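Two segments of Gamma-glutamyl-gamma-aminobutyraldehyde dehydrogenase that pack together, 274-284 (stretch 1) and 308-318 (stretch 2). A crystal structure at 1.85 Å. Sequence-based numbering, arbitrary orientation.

Stretch 1 (274-284) ELGGKSPNIVL
Stretch 2 (308-318) MCTAGSRLLVH

Two parallel strands, ending at Val283 and His318, run side by side; their axes approach to 4.6 Å, with directions 18° apart, and the stretches bury 853 Å² between them. Pro280 pairs with Arg314, Asn281 with Leu315, Ile282 with Leu316 and Val283 with Val317, CA to CA 4.7-4.9 Å; phi/psi is -93/141 at Pro280, -122/104 at Asn281, -99/119 at Ile282 and -115/115 at Val283. The ladder alternates: Asn281 N to Arg314 O (2.8 Å), Leu316 N to Asn281 O (2.9 Å), Val283 N to Leu316 O (2.8 Å) and His318 N to Val283 O (3.2 Å). Pro280 CA and Ile282 CA lie 3.3 Å from Arg314 O and Leu316 O respectively, as CA-H...O contacts. At the entry, Ser279 O receives weak bonds from Ser313 N (3.2 Å) and Arg314 N (3.4 Å).

On one face Arg314 (chi1-chi3 m, t, m) curls back, so that NE and NH2 both bond Lys278 O, at 2.9 and 3.1 Å. Pro280 CB covers one face of its guanidinium. Next along, Leu316 (m, p) spreads between two neighbours: its CD1 is 4.3 Å from Pro280 CB and its CD2 4.0 Å from Ile282 CG1 (Ile282 m, t). On the other face Leu315 (t, p) places CD1 between Asn281 ND2 (3.6 Å) and Val283 CG2 (4.0 Å); Asn281 and Val283 are both t.

Before the strands, a type I turn from Met308 to Ala311 closes with Ala311 N to Met308 O (3.0 Å). Gly277 (-157/171) leaves the hollow for this turn: a CB there would sit 2.7 Å from Cys309 O, a clash. Water 3 fills a polar pocket, accepting from Ser279 N (3.0 Å) and donating to Cys309 O (2.6 Å) and Ala311 O (2.7 Å). Lys278 (t, p, t, t) lays CE 3.3 Å from Ser313 OG (Ser313 p), while water 1 joins that OG (2.9 Å) to Gly277 O (2.7 Å).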

ATOM      1  N   GLU A 274     -11.761  19.508 -12.759  1.00 12.97           N
ATOM      2  CA  GLU A 274     -10.841  20.358 -12.003  1.00 13.05           C
ATOM      3  C   GLU A 274     -11.322  21.763 -12.368  1.00 12.30           C
ATOM      4  O   GLU A 274     -11.387  22.126 -13.551  1.00 12.29           O
ATOM      5  CB  GLU A 274      -9.382  20.140 -12.471  1.00 14.35           C
ATOM      6  CG  GLU A 274      -8.723  18.812 -12.126  1.00 15.04           C
ATOM      7  CD  GLU A 274      -8.093  18.744 -10.746  1.00 15.77           C
ATOM      8  OE1 GLU A 274      -7.847  17.639 -10.266  1.00 16.00           O
ATOM      9  OE2 GLU A 274      -7.824  19.789 -10.138  1.00 18.72           O
ATOM     10  N   LEU A 275     -11.734  22.538 -11.369  1.00 11.69           N
ATOM     11  CA  LEU A 275     -12.459  23.788 -11.611  1.00 11.25           C
ATOM     12  C   LEU A 275     -11.692  24.920 -10.937  1.00 10.96           C
ATOM     13  O   LEU A 275     -10.509  24.737 -10.634  1.00 11.45           O
ATOM     14  CB  LEU A 275     -13.891  23.649 -11.119  1.00 11.33           C
ATOM     15  CG  LEU A 275     -14.661  22.441 -11.683  1.00 11.47           C
ATOM     16  CD1 LEU A 275     -16.041  22.316 -11.021  1.00 11.49           C
ATOM     17  CD2 LEU A 275     -14.787  22.598 -13.196  1.00 11.62           C
ATOM     18  N   GLY A 276     -12.363  26.034 -10.683  1.00 10.23           N
ATOM     19  CA  GLY A 276     -11.720  27.248 -10.181  1.00  9.65           C
ATOM     20  C   GLY A 276     -11.559  27.270  -8.662  1.00  9.08           C
ATOM     21  O   GLY A 276     -11.868  26.277  -7.964  1.00  8.80           O
ATOM     22  N   GLY A 277     -11.082  28.401  -8.164  1.00  8.57           N
ATOM     23  CA  GLY A 277     -10.780  28.549  -6.738  1.00  8.34           C
ATOM     24  C   GLY A 277     -10.803  30.002  -6.309  1.00  8.14           C
ATOM     25  O   GLY A 277     -10.952  30.882  -7.153  1.00  7.99           O
ATOM     26  N   LYS A 278     -10.732  30.213  -4.988  1.00  7.92           N
ATOM     27  CA  LYS A 278     -10.539  31.533  -4.393  1.00  7.92           C
ATOM     28  C   LYS A 278      -9.698  31.235  -3.165  1.00  7.95           C
ATOM     29  O   LYS A 278     -10.132  31.434  -2.044  1.00  7.90           O
ATOM     30  CB  LYS A 278     -11.843  32.226  -4.017  1.00  7.87           C
ATOM     31  CG  LYS A 278     -11.664  33.702  -3.716  1.00  7.86           C
ATOM     32  CD  LYS A 278     -11.549  34.514  -5.002  1.00  7.79           C
ATOM     33  CE  LYS A 278     -10.904  35.879  -4.852  1.00  7.79           C
ATOM     34  NZ  LYS A 278     -11.038  36.684  -6.108  1.00  7.75           N
ATOM     35  N   SER A 279      -8.499  30.728  -3.460  1.00  7.93           N
ATOM     36  CA  SER A 279      -7.652  30.074  -2.461  1.00  8.01           C
ATOM     37  C   SER A 279      -7.087  31.096  -1.465  1.00  8.14           C
ATOM     38  O   SER A 279      -6.516  32.090  -1.880  1.00  8.19           O
ATOM     39  CB  SER A 279      -6.483  29.361  -3.142  1.00  8.00           C
ATOM     40  OG  SER A 279      -6.970  28.358  -4.008  1.00  7.97           O
ATOM     41  N   PRO A 280      -7.181  30.812  -0.169  1.00  8.19           N
ATOM     42  CA  PRO A 280      -6.662  31.744   0.853  1.00  8.35           C
ATOM     43  C   PRO A 280      -5.225  31.417   1.267  1.00  8.51           C
ATOM     44  O   PRO A 280      -4.848  30.245   1.346  1.00  8.53           O
ATOM     45  CB  PRO A 280      -7.616  31.507   2.005  1.00  8.33           C
ATOM     46  CG  PRO A 280      -7.816  30.009   1.916  1.00  8.24           C
ATOM     47  CD  PRO A 280      -8.071  29.809   0.442  1.00  8.16           C
ATOM     48  N   ASN A 281      -4.437  32.470   1.469  1.00  8.80           N
ATOM     49  CA  ASN A 281      -3.026  32.427   1.829  1.00  9.00           C
ATOM     50  C   ASN A 281      -2.879  33.194   3.139  1.00  9.32           C
ATOM     51  O   ASN A 281      -2.950  34.411   3.141  1.00  9.22           O
ATOM     52  CB  ASN A 281      -2.232  33.079   0.704  1.00  8.93           C
ATOM     53  CG  ASN A 281      -0.719  32.978   0.864  1.00  9.02           C
ATOM     54  OD1 ASN A 281      -0.144  32.225   1.687  1.00  8.99           O
ATOM     55  ND2 ASN A 281      -0.057  33.794   0.081  1.00  9.04           N
ATOM     56  N   ILE A 282      -2.711  32.449   4.248  1.00  9.62           N
ATOM     57  CA  ILE A 282      -2.788  32.998   5.608  1.00 10.01           C
ATOM     58  C   ILE A 282      -1.416  33.289   6.217  1.00 10.38           C
ATOM     59  O   ILE A 282      -0.617  32.387   6.371  1.00 10.65           O
ATOM     60  CB  ILE A 282      -3.498  32.026   6.543  1.00 10.03           C
ATOM     61  CG1 ILE A 282      -4.862  31.645   5.929  1.00 10.01           C
ATOM     62  CG2 ILE A 282      -3.575  32.681   7.932  1.00 10.21           C
ATOM     63  CD1 ILE A 282      -5.665  30.624   6.709  1.00  9.98           C
ATOM     64  N   VAL A 283      -1.141  34.541   6.553  1.00 10.85           N
ATOM     65  CA  VAL A 283       0.182  34.914   7.080  1.00 11.36           C
ATOM     66  C   VAL A 283       0.024  35.375   8.498  1.00 11.83           C
ATOM     67  O   VAL A 283      -0.607  36.382   8.747  1.00 11.90           O
ATOM     68  CB  VAL A 283       0.857  35.994   6.260  1.00 11.37           C
ATOM     69  CG1 VAL A 283       2.273  36.222   6.735  1.00 11.52           C
ATOM     70  CG2 VAL A 283       0.879  35.630   4.816  1.00 11.26           C
ATOM     71  N   LEU A 284       0.626  34.601   9.408  1.00 12.49           N
ATOM     72  CA  LEU A 284       0.596  34.843  10.820  1.00 12.88           C
ATOM     73  C   LEU A 284       1.837  35.601  11.327  1.00 13.57           C
ATOM     74  O   LEU A 284       2.885  35.578  10.704  1.00 13.69           O
ATOM     75  CB  LEU A 284       0.455  33.531  11.566  1.00 13.00           C
ATOM     76  CG  LEU A 284      -0.863  32.804  11.301  1.00 13.01           C
ATOM     77  CD1 LEU A 284      -0.785  31.355  11.707  1.00 13.10           C
ATOM     78  CD2 LEU A 284      -1.953  33.511  12.065  1.00 13.35           C
ATOM     79  N   MET A 308      -4.665  31.237 -12.946  1.00 12.06           N
ATOM     80  CA  MET A 308      -4.231  30.043 -12.229  1.00 12.52           C
ATOM     81  C   MET A 308      -5.410  29.675 -11.357  1.00 11.91           C
ATOM     82  O   MET A 308      -5.862  30.493 -10.538  1.00 11.03           O
ATOM     83  CB  MET A 308      -3.061  30.338 -11.326  1.00 14.38           C
ATOM     84  CG  MET A 308      -1.710  30.456 -11.988  1.00 16.35           C
ATOM     85  SD  MET A 308      -0.413  30.411 -10.720  1.00 20.47           S
ATOM     86  CE  MET A 308      -0.694  31.962  -9.870  1.00 19.85           C
ATOM     87  N   CYS A 309      -5.893  28.455 -11.498  1.00 11.35           N
ATOM     88  CA  CYS A 309      -7.050  28.068 -10.712  1.00 11.73           C
ATOM     89  C   CYS A 309      -6.732  28.126  -9.192  1.00 10.94           C
ATOM     90  O   CYS A 309      -7.628  28.432  -8.313  1.00 10.28           O
ATOM     91  CB  CYS A 309      -7.464  26.677 -11.126  1.00 12.48           C
ATOM     92  SG  CYS A 309      -8.211  26.618 -12.787  1.00 15.40           S
ATOM     93  N   THR A 310      -5.479  27.772  -8.883  1.00 10.40           N
ATOM     94  CA  THR A 310      -5.003  27.752  -7.466  1.00 10.49           C
ATOM     95  C   THR A 310      -4.415  29.091  -7.020  1.00 10.19           C
ATOM     96  O   THR A 310      -3.743  29.146  -5.979  1.00 10.40           O
ATOM     97  CB  THR A 310      -3.880  26.737  -7.187  1.00 10.88           C
ATOM     98  OG1 THR A 310      -2.805  26.912  -8.140  1.00 11.56           O
ATOM     99  CG2 THR A 310      -4.375  25.337  -7.199  1.00 11.23           C
ATOM    100  N   ALA A 311      -4.691  30.175  -7.740  1.00  9.71           N
ATOM    101  CA  ALA A 311      -4.087  31.468  -7.385  1.00  9.63           C
ATOM    102  C   ALA A 311      -4.391  31.824  -5.902  1.00  9.42           C
ATOM    103  O   ALA A 311      -5.504  31.630  -5.435  1.00  9.18           O
ATOM    104  CB  ALA A 311      -4.603  32.572  -8.314  1.00  9.76           C
ATOM    105  N   GLY A 312      -3.399  32.351  -5.199  1.00  9.36           N
ATOM    106  CA  GLY A 312      -3.559  32.803  -3.798  1.00  9.36           C
ATOM    107  C   GLY A 312      -4.230  34.184  -3.835  1.00  9.39           C
ATOM    108  O   GLY A 312      -3.607  35.185  -3.572  1.00  9.30           O
ATOM    109  N   SER A 313      -5.524  34.196  -4.143  1.00  9.27           N
ATOM    110  CA  SER A 313      -6.226  35.443  -4.490  1.00  9.24           C
ATOM    111  C   SER A 313      -6.812  36.129  -3.278  1.00  9.36           C
ATOM    112  O   SER A 313      -7.297  37.261  -3.380  1.00  9.17           O
ATOM    113  CB  SER A 313      -7.331  35.154  -5.495  1.00  9.27           C
ATOM    114  OG  SER A 313      -8.129  34.085  -5.042  1.00  9.10           O
ATOM    115  N   ARG A 314      -6.798  35.444  -2.125  1.00  9.49           N
ATOM    116  CA  ARG A 314      -7.170  36.086  -0.867  1.00  9.72           C
ATOM    117  C   ARG A 314      -5.943  35.932   0.022  1.00 10.03           C
ATOM    118  O   ARG A 314      -5.573  34.796   0.364  1.00 10.11           O
ATOM    119  CB  ARG A 314      -8.404  35.446  -0.185  1.00  9.55           C
ATOM    120  CG  ARG A 314      -9.645  35.528  -0.987  1.00  9.52           C
ATOM    121  CD  ARG A 314     -10.879  34.957  -0.316  1.00  9.47           C
ATOM    122  NE  ARG A 314     -10.833  33.529  -0.158  1.00  9.38           N
ATOM    123  CZ  ARG A 314     -11.313  32.825   0.885  1.00  9.35           C
ATOM    124  NH1 ARG A 314     -11.884  33.396   1.929  1.00  9.46           N
ATOM    125  NH2 ARG A 314     -11.214  31.507   0.875  1.00  9.43           N
ATOM    126  N   LEU A 315      -5.272  37.054   0.294  1.00 10.48           N
ATOM    127  CA  LEU A 315      -4.185  37.106   1.279  1.00 10.99           C
ATOM    128  C   LEU A 315      -4.742  37.579   2.599  1.00 11.06           C
ATOM    129  O   LEU A 315      -5.150  38.729   2.750  1.00 10.88           O
ATOM    130  CB  LEU A 315      -3.072  38.041   0.822  1.00 11.77           C
ATOM    131  CG  LEU A 315      -1.918  38.082   1.823  1.00 12.38           C
ATOM    132  CD1 LEU A 315      -0.976  36.928   1.565  1.00 12.47           C
ATOM    133  CD2 LEU A 315      -1.194  39.419   1.824  1.00 13.10           C
ATOM    134  N   LEU A 316      -4.783  36.658   3.549  1.00 11.18           N
ATOM    135  CA  LEU A 316      -5.264  36.915   4.880  1.00 11.43           C
ATOM    136  C   LEU A 316      -4.031  37.182   5.738  1.00 11.81           C
ATOM    137  O   LEU A 316      -3.160  36.303   5.869  1.00 11.73           O
ATOM    138  CB  LEU A 316      -5.986  35.698   5.421  1.00 11.56           C
ATOM    139  CG  LEU A 316      -7.452  35.488   5.070  1.00 11.46           C
ATOM    140  CD1 LEU A 316      -7.717  35.555   3.592  1.00 11.59           C
ATOM    141  CD2 LEU A 316      -7.998  34.166   5.622  1.00 11.51           C
ATOM    142  N   VAL A 317      -3.965  38.367   6.328  1.00 12.15           N
ATOM    143  CA  VAL A 317      -2.786  38.791   7.076  1.00 12.37           C
ATOM    144  C   VAL A 317      -3.166  39.315   8.453  1.00 12.68           C
ATOM    145  O   VAL A 317      -4.111  40.061   8.599  1.00 12.52           O
ATOM    146  CB  VAL A 317      -2.002  39.857   6.294  1.00 12.51           C
ATOM    147  CG1 VAL A 317      -2.850  41.071   6.006  1.00 12.68           C
ATOM    148  CG2 VAL A 317      -0.726  40.237   7.022  1.00 12.62           C
ATOM    149  N   HIS A 318      -2.420  38.927   9.466  1.00 13.00           N
ATOM    150  CA  HIS A 318      -2.736  39.329  10.826  1.00 13.69           C
ATOM    151  C   HIS A 318      -2.477  40.827  11.001  1.00 14.29           C
ATOM    152  O   HIS A 318      -1.489  41.354  10.528  1.00 13.75           O
ATOM    153  CB  HIS A 318      -1.898  38.519  11.825  1.00 13.83           C
ATOM    154  CG  HIS A 318      -2.349  38.655  13.240  1.00 14.10           C
ATOM    155  ND1 HIS A 318      -2.076  39.771  14.009  1.00 14.64           N
ATOM    156  CD2 HIS A 318      -2.992  37.789  14.055  1.00 14.23           C
ATOM    157  CE1 HIS A 318      -2.586  39.605  15.217  1.00 14.59           C
ATOM    158  NE2 HIS A 318      -3.147  38.410  15.272  1.00 14.43           N
TER
HETATM  159  O   HOH W   1      -9.031  32.808  -7.522  1.00  6.78           O
HETATM  160  O   HOH W   2      -8.775  38.515  -5.415  1.00 11.18           O
HETATM  161  O   HOH W   3      -7.482  29.955  -6.155  1.00  7.03           O
HETATM  162  O   HOH W   4      -1.187  35.626  -2.238  1.00  8.24           O